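Local structure of alanine racemase, biosynthetic (Pseudomonas aeruginosa PAO1, 6A2F) at residues A18-C23 with A195-I200; Q26-A31 with M205-P210; L154-H159 with E176-L181; R189-S194 with P201-D206. The protein belongs to the alanine racemase family, joining an N-terminal TIM-barrel domain to a strand-rich C-terminal domain and carrying a covalently attached pyridoxal phosphate-type group. All blocks are in the same frame, centred on the assembly; numbering follows the deposited sequence.

All four contacts lie in the N-terminal TIM-barrel domain, and they differ with depth. Interactions 2, 3 and 4 are buried; interaction 1, between two helices outside the strands, is only partly so and carries no hydrogen bond. Interaction 2 is the most regular, a parallel backbone ladder between strands 28-32 and 207-208. Interaction 4 shares Met-205 and Asp-206 with it and adds a carboxylate to the backbone bonding. Interaction 3 is purely apolar, a helix resting on strand 151-157, the neighbour of strand 189-190 of interaction 4. Hydrogen bonds cross between them: His-204 of interaction 4 reaches Val-197 of interaction 1, and Arg-209 of interaction 2 reaches Ser-158 and His-159 of interaction 3.

Interaction 1 (A18-C23 with A195-I200); sequences ALAKRC and AAVLTI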
loop_
_atom_site.group_PDB
_atom_site.type_symbol
_atom_site.label_atom_id
_atom_site.label_comp_id
_atom_site.label_asym_id
_atom_site.label_seq_id
_atom_site.Cartn_x
_atom_site.Cartn_y
_atom_site.Cartn_z
ATOM N N ALA A 18 -1.274 23.376 15.096
ATOM C CA ALA A 18 -1.133 24.690 15.718
ATOM C C ALA A 18 0.095 25.417 15.170
ATOM O O ALA A 18 0.095 26.643 15.036
ATOM C CB ALA A 18 -1.043 24.554 17.229
ATOM N N LEU A 19 1.135 24.646 14.859
ATOM C CA LEU A 19 2.342 25.171 14.237
ATOM C C LEU A 19 2.040 25.714 12.835
ATOM O O LEU A 19 2.585 26.745 12.432
ATOM C CB LEU A 19 3.419 24.082 14.180
ATOM C CG LEU A 19 4.861 24.484 13.845
ATOM C CD1 LEU A 19 5.834 23.541 14.533
ATOM C CD2 LEU A 19 5.114 24.514 12.343
ATOM N N ALA A 20 1.178 25.013 12.101
ATOM C CA ALA A 20 0.755 25.455 10.774
ATOM C C ALA A 20 -0.054 26.745 10.870
ATOM O O ALA A 20 0.133 27.661 10.069
ATOM C CB ALA A 20 -0.048 24.370 10.072
ATOM N N LYS A 21 -0.942 26.816 11.858
ATOM C CA LYS A 21 -1.754 28.009 12.078
ATOM C C LYS A 21 -0.912 29.228 12.465
ATOM O O LYS A 21 -1.212 30.351 12.054
ATOM C CB LYS A 21 -2.849 27.740 13.108
ATOM C CG LYS A 21 -4.110 27.139 12.498
ATOM C CD LYS A 21 -5.251 27.042 13.506
ATOM C CE LYS A 21 -5.787 28.399 13.950
ATOM N NZ LYS A 21 -6.242 29.242 12.810
ATOM N N ARG A 22 0.159 28.987 13.220
ATOM C CA ARG A 22 1.069 30.042 13.682
ATOM C C ARG A 22 1.867 30.698 12.539
ATOM O O ARG A 22 2.338 31.831 12.676
ATOM C CB ARG A 22 1.994 29.492 14.782
ATOM C CG ARG A 22 2.961 30.488 15.409
ATOM C CD ARG A 22 2.283 31.506 16.321
ATOM N NE ARG A 22 3.282 32.246 17.097
ATOM C CZ ARG A 22 3.014 33.106 18.080
ATOM N NH1 ARG A 22 1.763 33.367 18.436
ATOM N NH2 ARG A 22 4.012 33.710 18.715
ATOM N N CYS A 23 1.993 29.996 11.413
ATOM C CA CYS A 23 2.604 30.564 10.207
ATOM C C CYS A 23 1.798 31.722 9.619
ATOM O O CYS A 23 2.354 32.600 8.968
ATOM C CB CYS A 23 2.796 29.488 9.142
ATOM S SG CYS A 23 4.023 28.238 9.571
ATOM N N ALA A 195 4.290 22.668 2.237
ATOM C CA ALA A 195 5.503 23.292 1.728
ATOM C C ALA A 195 5.395 24.815 1.751
ATOM O O ALA A 195 6.253 25.496 2.320
ATOM C CB ALA A 195 5.806 22.790 0.322
ATOM N N ALA A 196 4.321 25.336 1.160
ATOM C CA ALA A 196 4.114 26.773 1.062
ATOM C C ALA A 196 3.764 27.410 2.404
ATOM O O ALA A 196 4.123 28.562 2.649
ATOM C CB ALA A 196 3.048 27.090 0.019
ATOM N N VAL A 197 3.070 26.666 3.268
ATOM C CA VAL A 197 2.709 27.160 4.605
ATOM C C VAL A 197 3.970 27.531 5.381
ATOM O O VAL A 197 3.977 28.492 6.159
ATOM C CB VAL A 197 1.877 26.131 5.410
ATOM C CG1 VAL A 197 1.835 26.485 6.894
ATOM C CG2 VAL A 197 0.464 26.034 4.856
ATOM N N LEU A 198 5.037 26.776 5.145
ATOM C CA LEU A 198 6.286 26.974 5.864
ATOM C C LEU A 198 7.254 27.932 5.171
ATOM O O LEU A 198 8.093 28.535 5.831
ATOM C CB LEU A 198 6.971 25.629 6.138
ATOM C CG LEU A 198 6.347 24.735 7.215
ATOM C CD1 LEU A 198 6.691 23.273 6.957
ATOM C CD2 LEU A 198 6.768 25.163 8.617
ATOM N N THR A 199 7.142 28.078 3.852
ATOM C CA THR A 199 8.171 28.798 3.101
ATOM C C THR A 199 7.704 29.910 2.154
ATOM O O THR A 199 8.517 30.748 1.760
ATOM C CB THR A 199 9.086 27.826 2.328
ATOM O OG1 THR A 199 8.301 27.061 1.408
ATOM C CG2 THR A 199 9.817 26.884 3.290
ATOM N N ILE A 200 6.421 29.923 1.779
ATOM C CA ILE A 200 5.901 30.937 0.839
ATOM C C ILE A 200 4.780 31.785 1.463
ATOM O O ILE A 200 3.606 31.594 1.122
ATOM C CB ILE A 200 5.372 30.319 -0.494
ATOM C CG1 ILE A 200 6.123 29.040 -0.907
ATOM C CG2 ILE A 200 5.342 31.360 -1.614
ATOM C CD1 ILE A 200 7.591 29.211 -1.236
#
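Cys-23, close after the body of helix 10-22, and Val-197 carry most of this contact between them, and the short cysteine side chain can be followed atom by atom. Its CB lies 3.4 Å from the carbonyl O of Val-197 and 3.9 Å from Val-197 CG1. From CB the thiol turns to the side of the backbone N, with SG anti to the carbonyl carbon (chi1 -68°). SG lies equally near Val-197, 3.4 Å from O and 3.9 Å from CG1, and meets CD2 of Leu-198 at 4.2 Å. A small, weakly polar residue suits a place where the chain comes so close to another backbone.

Val-197 answers with one branch. CG1, anti to its own N (chi1 165°), lies between Cys-23 CB and Ala-20, where it nears CB and comes within 3.8 Å of the carbonyl O. The methyl of Ala-20 is small enough to admit this branch. Further along, Leu-19 and Leu-198 cross at about a right angle, and their CD2 methyls meet at 4.1 Å. Met-213 packs against both Leu-19 and Ala-20 beside the interface.

Lys-21 and Thr-199 turn their polar ends elsewhere: Lys-21 makes a salt bridge with Asp-54, and Thr-199 OG1 donates to Ala-195 O of its own helix at 2.7 Å. Val-197 O, besides touching Cys-23, accepts a hydrogen bond from His-204 NE2. Helices 10-22 and 194-199, which flank the first and last strands of the barrel, thus touch through methyls, a thiol and carbonyl oxygens without a hydrogen bond between them, so their spacing probably rests on fit.

Interaction 2 (Q26-A31 with M205-P210); sequences QRQAFA and MDWLRP
Three backbone hydrogen bonds zip these segments together. Gln-28 N donates a hydrogen bond to Asp-206 O at 3.0 Å, nearly along the C=O axis. Gln-28 O in turn accepts from Leu-208 N at 2.8 Å, in the carbonyl plane. The third runs from Phe-30 N to Leu-208 O, also 2.8 Å, with the donor above the carbonyl plane. Pro-210 has no N-H to continue the series, and its CD instead abuts Phe-30 O at 3.1 Å.

This alternation is that of a parallel ladder. Here it joins the first barrel strand, 28-32, to the last, 207-208, and so closes the TIM barrel. Next along the chain, Arg-209 sends NE to N1 of the modified residue LLP at position 34, a pairing that probably disfavours protonation of that nitrogen; NH2 of Arg-209 bonds to Ser-158 O and His-159 ND1.

On one face of the sheet the Trp-207 indole is sandwiched. Gln-28 CB makes a CH-pi contact 3.4 Å from the centroid of the six-membered ring. Phe-30 takes the opposite face, its ring tilted 35° to the indole, with Trp-207 CE3 over the phenyl centre. On the other face Ala-29 CB meets Leu-208 CB at 4.0 Å, and the small alanine suits the approach of helix 10-22, whose Lys-21 it touches. Arg-27, bent at chi2, lays CG against Met-205 O.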
loop_
_atom_site.group_PDB
_atom_site.type_symbol
_atom_site.label_atom_id
_atom_site.label_comp_id
_atom_site.label_asym_id
_atom_site.label_seq_id
_atom_site.Cartn_x
_atom_site.Cartn_y
_atom_site.Cartn_z
ATOM N N GLN A 26 -3.548 35.178 11.590
ATOM C CA GLN A 26 -4.789 35.899 11.304
ATOM C C GLN A 26 -5.623 35.211 10.219
ATOM O O GLN A 26 -6.710 35.679 9.855
ATOM C CB GLN A 26 -4.497 37.352 10.931
ATOM C CG GLN A 26 -3.710 38.104 11.994
ATOM C CD GLN A 26 -3.450 39.550 11.622
ATOM O OE1 GLN A 26 -3.394 40.418 12.493
ATOM N NE2 GLN A 26 -3.289 39.817 10.324
ATOM N N ARG A 27 -5.108 34.089 9.726
ATOM C CA ARG A 27 -5.732 33.337 8.651
ATOM C C ARG A 27 -6.333 32.030 9.163
ATOM O O ARG A 27 -6.185 31.693 10.334
ATOM C CB ARG A 27 -4.698 33.069 7.556
ATOM C CG ARG A 27 -4.620 34.135 6.470
ATOM C CD ARG A 27 -4.235 35.529 6.953
ATOM N NE ARG A 27 -3.769 36.351 5.836
ATOM C CZ ARG A 27 -2.487 36.614 5.562
ATOM N NH1 ARG A 27 -2.180 37.362 4.512
ATOM N NH2 ARG A 27 -1.510 36.146 6.335
ATOM N N GLN A 28 -7.021 31.307 8.283
ATOM C CA GLN A 28 -7.613 30.011 8.627
ATOM C C GLN A 28 -6.801 28.854 8.029
ATOM O O GLN A 28 -6.046 29.040 7.070
ATOM C CB GLN A 28 -9.059 29.933 8.129
ATOM C CG GLN A 28 -9.968 31.068 8.575
ATOM C CD GLN A 28 -10.330 30.978 10.042
ATOM O OE1 GLN A 28 -11.041 30.064 10.470
ATOM N NE2 GLN A 28 -9.841 31.930 10.826
ATOM N N ALA A 29 -6.953 27.661 8.597
ATOM C CA ALA A 29 -6.276 26.480 8.058
ATOM C C ALA A 29 -7.189 25.255 7.932
ATOM O O ALA A 29 -7.853 24.858 8.900
ATOM C CB ALA A 29 -5.039 26.151 8.882
ATOM N N PHE A 30 -7.224 24.673 6.733
ATOM C CA PHE A 30 -7.846 23.369 6.526
ATOM C C PHE A 30 -6.923 22.291 7.077
ATOM O O PHE A 30 -5.721 22.305 6.804
ATOM C CB PHE A 30 -8.046 23.078 5.033
ATOM C CG PHE A 30 -9.245 23.741 4.419
ATOM C CD1 PHE A 30 -10.535 23.339 4.755
ATOM C CD2 PHE A 30 -9.085 24.746 3.470
ATOM C CE1 PHE A 30 -11.642 23.942 4.175
ATOM C CE2 PHE A 30 -10.186 25.353 2.887
ATOM C CZ PHE A 30 -11.466 24.950 3.238
ATOM N N ALA A 31 -7.476 21.361 7.852
ATOM C CA ALA A 31 -6.763 20.128 8.157
ATOM C C ALA A 31 -7.033 19.146 7.020
ATOM O O ALA A 31 -8.164 18.682 6.847
ATOM C CB ALA A 31 -7.202 19.554 9.497
ATOM N N MET A 205 -2.638 33.547 1.678
ATOM C CA MET A 205 -4.001 33.973 1.327
ATOM C C MET A 205 -4.979 33.894 2.514
ATOM O O MET A 205 -4.682 34.424 3.580
ATOM C CB MET A 205 -4.509 33.197 0.104
ATOM C CG MET A 205 -3.623 33.324 -1.131
ATOM S SD MET A 205 -3.599 35.007 -1.787
ATOM C CE MET A 205 -2.198 34.916 -2.896
ATOM N N ASP A 206 -6.126 33.236 2.344
ATOM C CA ASP A 206 -7.144 33.186 3.407
ATOM C C ASP A 206 -7.200 31.845 4.143
ATOM O O ASP A 206 -7.373 31.813 5.362
ATOM C CB ASP A 206 -8.530 33.527 2.854
ATOM C CG ASP A 206 -8.576 34.881 2.180
ATOM O OD1 ASP A 206 -8.193 35.889 2.815
ATOM O OD2 ASP A 206 -8.999 34.939 1.011
ATOM N N TRP A 207 -7.069 30.749 3.395
ATOM C CA TRP A 207 -7.115 29.402 3.959
ATOM C C TRP A 207 -5.874 28.602 3.571
ATOM O O TRP A 207 -5.625 28.353 2.391
ATOM C CB TRP A 207 -8.388 28.655 3.527
ATOM C CG TRP A 207 -9.634 29.094 4.246
ATOM C CD1 TRP A 207 -10.358 30.226 4.012
ATOM C CD2 TRP A 207 -10.309 28.402 5.309
ATOM N NE1 TRP A 207 -11.435 30.292 4.868
ATOM C CE2 TRP A 207 -11.430 29.187 5.675
ATOM C CE3 TRP A 207 -10.069 27.202 5.995
ATOM C CZ2 TRP A 207 -12.314 28.810 6.693
ATOM C CZ3 TRP A 207 -10.949 26.830 7.011
ATOM C CH2 TRP A 207 -12.063 27.634 7.345
ATOM N N LEU A 208 -5.098 28.215 4.579
ATOM C CA LEU A 208 -3.976 27.307 4.398
ATOM C C LEU A 208 -4.502 25.890 4.198
ATOM O O LEU A 208 -5.597 25.564 4.657
ATOM C CB LEU A 208 -3.062 27.345 5.626
ATOM C CG LEU A 208 -2.608 28.710 6.166
ATOM C CD1 LEU A 208 -1.885 28.523 7.489
ATOM C CD2 LEU A 208 -1.734 29.464 5.169
ATOM N N ARG A 209 -3.733 25.045 3.513
ATOM C CA ARG A 209 -4.126 23.647 3.329
ATOM C C ARG A 209 -3.001 22.701 3.725
ATOM O O ARG A 209 -2.460 21.993 2.863
ATOM C CB ARG A 209 -4.548 23.370 1.881
ATOM C CG ARG A 209 -5.565 24.339 1.307
ATOM C CD ARG A 209 -6.144 23.827 -0.002
ATOM N NE ARG A 209 -5.119 23.487 -0.989
ATOM C CZ ARG A 209 -4.578 24.347 -1.852
ATOM N NH1 ARG A 209 -4.942 25.628 -1.861
ATOM N NH2 ARG A 209 -3.660 23.923 -2.707
ATOM N N PRO A 210 -2.636 22.680 5.025
ATOM C CA PRO A 210 -1.598 21.739 5.440
ATOM C C PRO A 210 -2.091 20.295 5.493
ATOM O O PRO A 210 -3.148 20.012 6.064
ATOM C CB PRO A 210 -1.210 22.234 6.835
ATOM C CG PRO A 210 -2.401 22.965 7.333
ATOM C CD PRO A 210 -3.019 23.591 6.120
#

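Interaction 3 (L154-H159 with E176-L181); sequences LNLISH and ESFLGL
The Phe-178 ring is met over one face by Leu-156 and at its edge by the carbonyl carbon of Ile-157 and by N and CB of Ser-158. CD2 of Leu-156 stands 3.7 Å from the ring centroid, 15° off the normal, a CH-pi contact displaced toward CZ. At the edge, Ser-158 CB comes to 3.7 Å from CD2 of the ring, with Ser-158 N in the ring plane.

The two main side chains reach tip to tip. Each has CG anti to its backbone N (chi1 -180° for Leu-156, -168° for Phe-178), which extends the leucine from strand toward helix and the phenylalanine from helix toward strand. The leucine's other branch, CD1, meets CD1 of Leu-181 at 4.0 Å, the two chains crossing at about a right angle. Ser-158 is compact enough to lie at the ring edge, while its OG turns to Leu-124 O and Ser-126 OG.

Helix 169-179 here packs on strand 151-157 within the beta-alpha-beta crossover that leads to strand 189-190. Leu-138 of helix 135-145 also touches Leu-156, and Arg-139 lies against Leu-181. Strand 118-123 pairs with the strand through backbone bonds from Asn-155 to Val-120 and Leu-122, to which Leu-154 and Ile-157 add side-chain contacts.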
loop_
_atom_site.group_PDB
_atom_site.type_symbol
_atom_site.label_atom_id
_atom_site.label_comp_id
_atom_site.label_asym_id
_atom_site.label_seq_id
_atom_site.Cartn_x
_atom_site.Cartn_y
_atom_site.Cartn_z
ATOM N N LEU A 154 -18.093 32.382 -3.330
ATOM C CA LEU A 154 -17.331 32.080 -4.536
ATOM C C LEU A 154 -15.856 32.327 -4.226
ATOM O O LEU A 154 -15.474 33.425 -3.818
ATOM C CB LEU A 154 -17.814 32.888 -5.743
ATOM C CG LEU A 154 -17.276 32.430 -7.109
ATOM C CD1 LEU A 154 -17.555 30.952 -7.377
ATOM C CD2 LEU A 154 -17.831 33.291 -8.239
ATOM N N ASN A 155 -15.046 31.288 -4.400
ATOM C CA ASN A 155 -13.671 31.273 -3.908
ATOM C C ASN A 155 -12.663 30.896 -4.990
ATOM O O ASN A 155 -13.043 30.429 -6.070
ATOM C CB ASN A 155 -13.551 30.311 -2.719
ATOM C CG ASN A 155 -14.471 30.679 -1.569
ATOM O OD1 ASN A 155 -14.844 31.839 -1.398
ATOM N ND2 ASN A 155 -14.844 29.688 -0.773
ATOM N N LEU A 156 -11.381 31.111 -4.700
ATOM C CA LEU A 156 -10.309 30.738 -5.618
ATOM C C LEU A 156 -9.322 29.767 -4.968
ATOM O O LEU A 156 -8.886 29.975 -3.830
ATOM C CB LEU A 156 -9.579 31.980 -6.144
ATOM C CG LEU A 156 -8.424 31.764 -7.134
ATOM C CD1 LEU A 156 -8.923 31.270 -8.484
ATOM C CD2 LEU A 156 -7.590 33.029 -7.297
ATOM N N ILE A 157 -8.978 28.712 -5.705
ATOM C CA ILE A 157 -8.017 27.711 -5.238
ATOM C C ILE A 157 -7.049 27.292 -6.359
ATOM O O ILE A 157 -7.444 27.151 -7.522
ATOM C CB ILE A 157 -8.716 26.485 -4.571
ATOM C CG1 ILE A 157 -7.695 25.590 -3.850
ATOM C CG2 ILE A 157 -9.549 25.692 -5.577
ATOM C CD1 ILE A 157 -8.297 24.449 -3.055
ATOM N N SER A 158 -5.777 27.138 -5.998
ATOM C CA SER A 158 -4.769 26.568 -6.879
ATOM C C SER A 158 -3.732 25.835 -6.037
ATOM O O SER A 158 -3.723 25.956 -4.809
ATOM C CB SER A 158 -4.112 27.647 -7.741
ATOM O OG SER A 158 -3.587 27.087 -8.931
ATOM N N HIS A 159 -2.858 25.083 -6.695
ATOM C CA HIS A 159 -1.940 24.187 -6.003
ATOM C C HIS A 159 -0.567 24.181 -6.683
ATOM O O HIS A 159 -0.483 24.067 -7.908
ATOM C CB HIS A 159 -2.545 22.775 -5.964
ATOM C CG HIS A 159 -1.796 21.807 -5.101
ATOM N ND1 HIS A 159 -1.873 21.820 -3.724
ATOM C CD2 HIS A 159 -0.970 20.783 -5.421
ATOM C CE1 HIS A 159 -1.121 20.851 -3.233
ATOM N NE2 HIS A 159 -0.561 20.207 -4.243
ATOM N N GLU A 176 2.208 34.202 -9.661
ATOM C CA GLU A 176 1.830 35.313 -10.537
ATOM C C GLU A 176 0.514 35.048 -11.256
ATOM O O GLU A 176 -0.303 35.960 -11.411
ATOM C CB GLU A 176 2.942 35.620 -11.546
ATOM C CG GLU A 176 4.056 36.497 -10.989
ATOM C CD GLU A 176 5.290 36.535 -11.878
ATOM O OE1 GLU A 176 5.168 36.300 -13.106
ATOM O OE2 GLU A 176 6.390 36.801 -11.346
ATOM N N SER A 177 0.317 33.803 -11.688
ATOM C CA SER A 177 -0.937 33.375 -12.305
ATOM C C SER A 177 -2.112 33.563 -11.341
ATOM O O SER A 177 -3.135 34.142 -11.708
ATOM C CB SER A 177 -0.840 31.914 -12.749
ATOM O OG SER A 177 -2.095 31.432 -13.201
ATOM N N PHE A 178 -1.940 33.078 -10.111
ATOM C CA PHE A 178 -2.927 33.211 -9.042
ATOM C C PHE A 178 -3.245 34.680 -8.768
ATOM O O PHE A 178 -4.414 35.071 -8.776
ATOM C CB PHE A 178 -2.415 32.517 -7.767
ATOM C CG PHE A 178 -3.459 32.348 -6.689
ATOM C CD1 PHE A 178 -3.765 33.393 -5.816
ATOM C CD2 PHE A 178 -4.118 31.133 -6.528
ATOM C CE1 PHE A 178 -4.720 33.236 -4.821
ATOM C CE2 PHE A 178 -5.070 30.967 -5.531
ATOM C CZ PHE A 178 -5.370 32.019 -4.676
ATOM N N LEU A 179 -2.203 35.484 -8.545
ATOM C CA LEU A 179 -2.349 36.907 -8.224
ATOM C C LEU A 179 -3.011 37.712 -9.344
ATOM O O LEU A 179 -3.681 38.714 -9.081
ATOM C CB LEU A 179 -0.992 37.527 -7.873
ATOM C CG LEU A 179 -0.307 37.120 -6.561
ATOM C CD1 LEU A 179 1.162 37.514 -6.596
ATOM C CD2 LEU A 179 -0.995 37.716 -5.340
ATOM N N GLY A 180 -2.826 37.267 -10.586
ATOM C CA GLY A 180 -3.422 37.926 -11.744
ATOM C C GLY A 180 -4.937 37.805 -11.820
ATOM O O GLY A 180 -5.561 38.343 -12.737
ATOM N N LEU A 181 -5.531 37.096 -10.863
ATOM C CA LEU A 181 -6.982 36.943 -10.814
ATOM C C LEU A 181 -7.616 37.686 -9.640
ATOM O O LEU A 181 -8.840 37.714 -9.509
ATOM C CB LEU A 181 -7.372 35.462 -10.769
ATOM C CG LEU A 181 -7.105 34.581 -11.992
ATOM C CD1 LEU A 181 -7.332 33.124 -11.621
ATOM C CD2 LEU A 181 -7.970 34.974 -13.181
#

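Interaction 4 (R189-S194 with P201-D206); sequences RSLANS and PAAHMD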
loop_
_atom_site.group_PDB
_atom_site.type_symbol
_atom_site.label_atom_id
_atom_site.label_comp_id
_atom_site.label_asym_id
_atom_site.label_seq_id
_atom_site.Cartn_x
_atom_site.Cartn_y
_atom_site.Cartn_z
ATOM N N ARG A 189 -9.496 32.854 -0.649
ATOM C CA ARG A 189 -8.424 32.462 -1.550
ATOM C C ARG A 189 -7.556 31.448 -0.836
ATOM O O ARG A 189 -7.219 31.628 0.337
ATOM C CB ARG A 189 -7.580 33.668 -1.970
ATOM C CG ARG A 189 -8.374 34.903 -2.367
ATOM C CD ARG A 189 -7.454 36.103 -2.514
ATOM N NE ARG A 189 -7.895 37.223 -1.683
ATOM C CZ ARG A 189 -7.271 37.651 -0.585
ATOM N NH1 ARG A 189 -6.153 37.066 -0.160
ATOM N NH2 ARG A 189 -7.769 38.681 0.093
ATOM N N SER A 190 -7.213 30.370 -1.536
ATOM C CA SER A 190 -6.384 29.316 -0.963
ATOM C C SER A 190 -5.364 28.829 -1.977
ATOM O O SER A 190 -5.724 28.473 -3.104
ATOM C CB SER A 190 -7.249 28.155 -0.476
ATOM O OG SER A 190 -6.459 27.178 0.167
ATOM N N LEU A 191 -4.096 28.812 -1.567
ATOM C CA LEU A 191 -2.986 28.455 -2.455
ATOM C C LEU A 191 -1.927 27.560 -1.791
ATOM O O LEU A 191 -1.271 26.765 -2.466
ATOM C CB LEU A 191 -2.341 29.731 -3.013
ATOM C CG LEU A 191 -1.103 29.693 -3.923
ATOM C CD1 LEU A 191 -1.311 28.834 -5.161
ATOM C CD2 LEU A 191 -0.728 31.114 -4.310
ATOM N N ALA A 192 -1.786 27.677 -0.471
ATOM C CA ALA A 192 -0.658 27.078 0.252
ATOM C C ALA A 192 -0.872 25.645 0.749
ATOM O O ALA A 192 -1.732 25.395 1.604
ATOM C CB ALA A 192 -0.257 27.977 1.417
ATOM N N ASN A 193 -0.072 24.716 0.217
ATOM C CA ASN A 193 0.104 23.386 0.827
ATOM C C ASN A 193 1.117 23.474 1.988
ATOM O O ASN A 193 1.560 24.571 2.336
ATOM C CB ASN A 193 0.519 22.333 -0.219
ATOM C CG ASN A 193 1.757 22.732 -1.022
ATOM O OD1 ASN A 193 2.471 23.681 -0.680
ATOM N ND2 ASN A 193 2.018 21.997 -2.095
ATOM N N SER A 194 1.483 22.334 2.578
ATOM C CA SER A 194 2.414 22.315 3.717
ATOM C C SER A 194 3.713 23.034 3.379
ATOM O O SER A 194 4.168 23.906 4.128
ATOM C CB SER A 194 2.717 20.883 4.161
ATOM O OG SER A 194 1.563 20.230 4.658
ATOM N N PRO A 201 5.130 32.739 2.359
ATOM C CA PRO A 201 4.086 33.541 3.030
ATOM C C PRO A 201 3.131 34.278 2.073
ATOM O O PRO A 201 1.965 34.500 2.424
ATOM C CB PRO A 201 4.886 34.531 3.896
ATOM C CG PRO A 201 6.276 34.508 3.349
ATOM C CD PRO A 201 6.483 33.128 2.799
ATOM N N ALA A 202 3.618 34.634 0.883
ATOM C CA ALA A 202 2.788 35.244 -0.169
ATOM C C ALA A 202 1.662 34.324 -0.667
ATOM O O ALA A 202 0.689 34.789 -1.264
ATOM C CB ALA A 202 3.654 35.692 -1.338
ATOM N N ALA A 203 1.802 33.023 -0.421
ATOM C CA ALA A 203 0.801 32.047 -0.842
ATOM C C ALA A 203 -0.243 31.769 0.235
ATOM O O ALA A 203 -1.199 31.033 -0.011
ATOM C CB ALA A 203 1.479 30.749 -1.262
ATOM N N HIS A 204 -0.054 32.354 1.419
ATOM C CA HIS A 204 -0.912 32.073 2.573
ATOM C C HIS A 204 -2.384 32.417 2.342
ATOM O O HIS A 204 -3.267 31.667 2.767
ATOM C CB HIS A 204 -0.389 32.755 3.847
ATOM C CG HIS A 204 0.864 32.140 4.397
ATOM N ND1 HIS A 204 1.573 32.699 5.440
ATOM C CD2 HIS A 204 1.545 31.025 4.038
ATOM C CE1 HIS A 204 2.623 31.947 5.711
ATOM N NE2 HIS A 204 2.630 30.926 4.874
ATOM N N MET A 205 -2.638 33.547 1.678
ATOM C CA MET A 205 -4.001 33.973 1.327
ATOM C C MET A 205 -4.979 33.894 2.514
ATOM O O MET A 205 -4.682 34.424 3.580
ATOM C CB MET A 205 -4.509 33.197 0.104
ATOM C CG MET A 205 -3.623 33.324 -1.131
ATOM S SD MET A 205 -3.599 35.007 -1.787
ATOM C CE MET A 205 -2.198 34.916 -2.896
ATOM N N ASP A 206 -6.126 33.236 2.344
ATOM C CA ASP A 206 -7.144 33.186 3.407
ATOM C C ASP A 206 -7.200 31.845 4.143
ATOM O O ASP A 206 -7.373 31.813 5.362
ATOM C CB ASP A 206 -8.530 33.527 2.854
ATOM C CG ASP A 206 -8.576 34.881 2.180
ATOM O OD1 ASP A 206 -8.193 35.889 2.815
ATOM O OD2 ASP A 206 -8.999 34.939 1.011
#
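OD2 of Asp-206 is the best-held polar atom, gripped by one hydrogen bond and one looser charge contact, both from Arg-189. The backbone N of Arg-189 donates to it at 2.7 Å, onto the anti lone pair, although the N-H angle of 133° is far from straight. The guanidinium of the same residue folds back over the oxygen: OD2 lies over the centre of its face, 3.7 Å from NE, a long salt bridge in which no N-H points at the oxygen. The nearby positive charge would probably favour the ionised carboxylate. Asp-206 N closes the ring by donating to Arg-189 O at 2.8 Å, so aspartate serves here with both backbone and side chain.

At the guanidinium's edge, NH1 makes a weak hydrogen bond to Met-205 SD at 3.7 Å. The methionine, bent at chi2, crosses the arginine at about a right angle. Its positive phi of 48° marks a sharp turn before Asp-206.

Deeper in, the packing is mostly apolar. Leu-191 CD2 lies 3.8 Å from Ala-203 CB, and Ala-192 CB approaches the same methyl at 4.2 Å; alanines permit the close backbone approach. Ala-203 O is 3.5 Å from both Leu-191 CB and Ala-192 CB. The His-204 ring comes back to set its CD2 edge near Ala-192 CB.

Strand 189-190 runs between strands 151-157 and 207-208, while helix 169-179 packs on Arg-189, Leu-191 and Met-205 through Phe-178 and Leu-175. Segment 201-206 returns the chain from helix 194-199, which Asn-193 N-caps through OD1 to Ala-196 N, and where Ser-194 OG hydrogen-bonds to OP3 of the modified residue LLP at position 34.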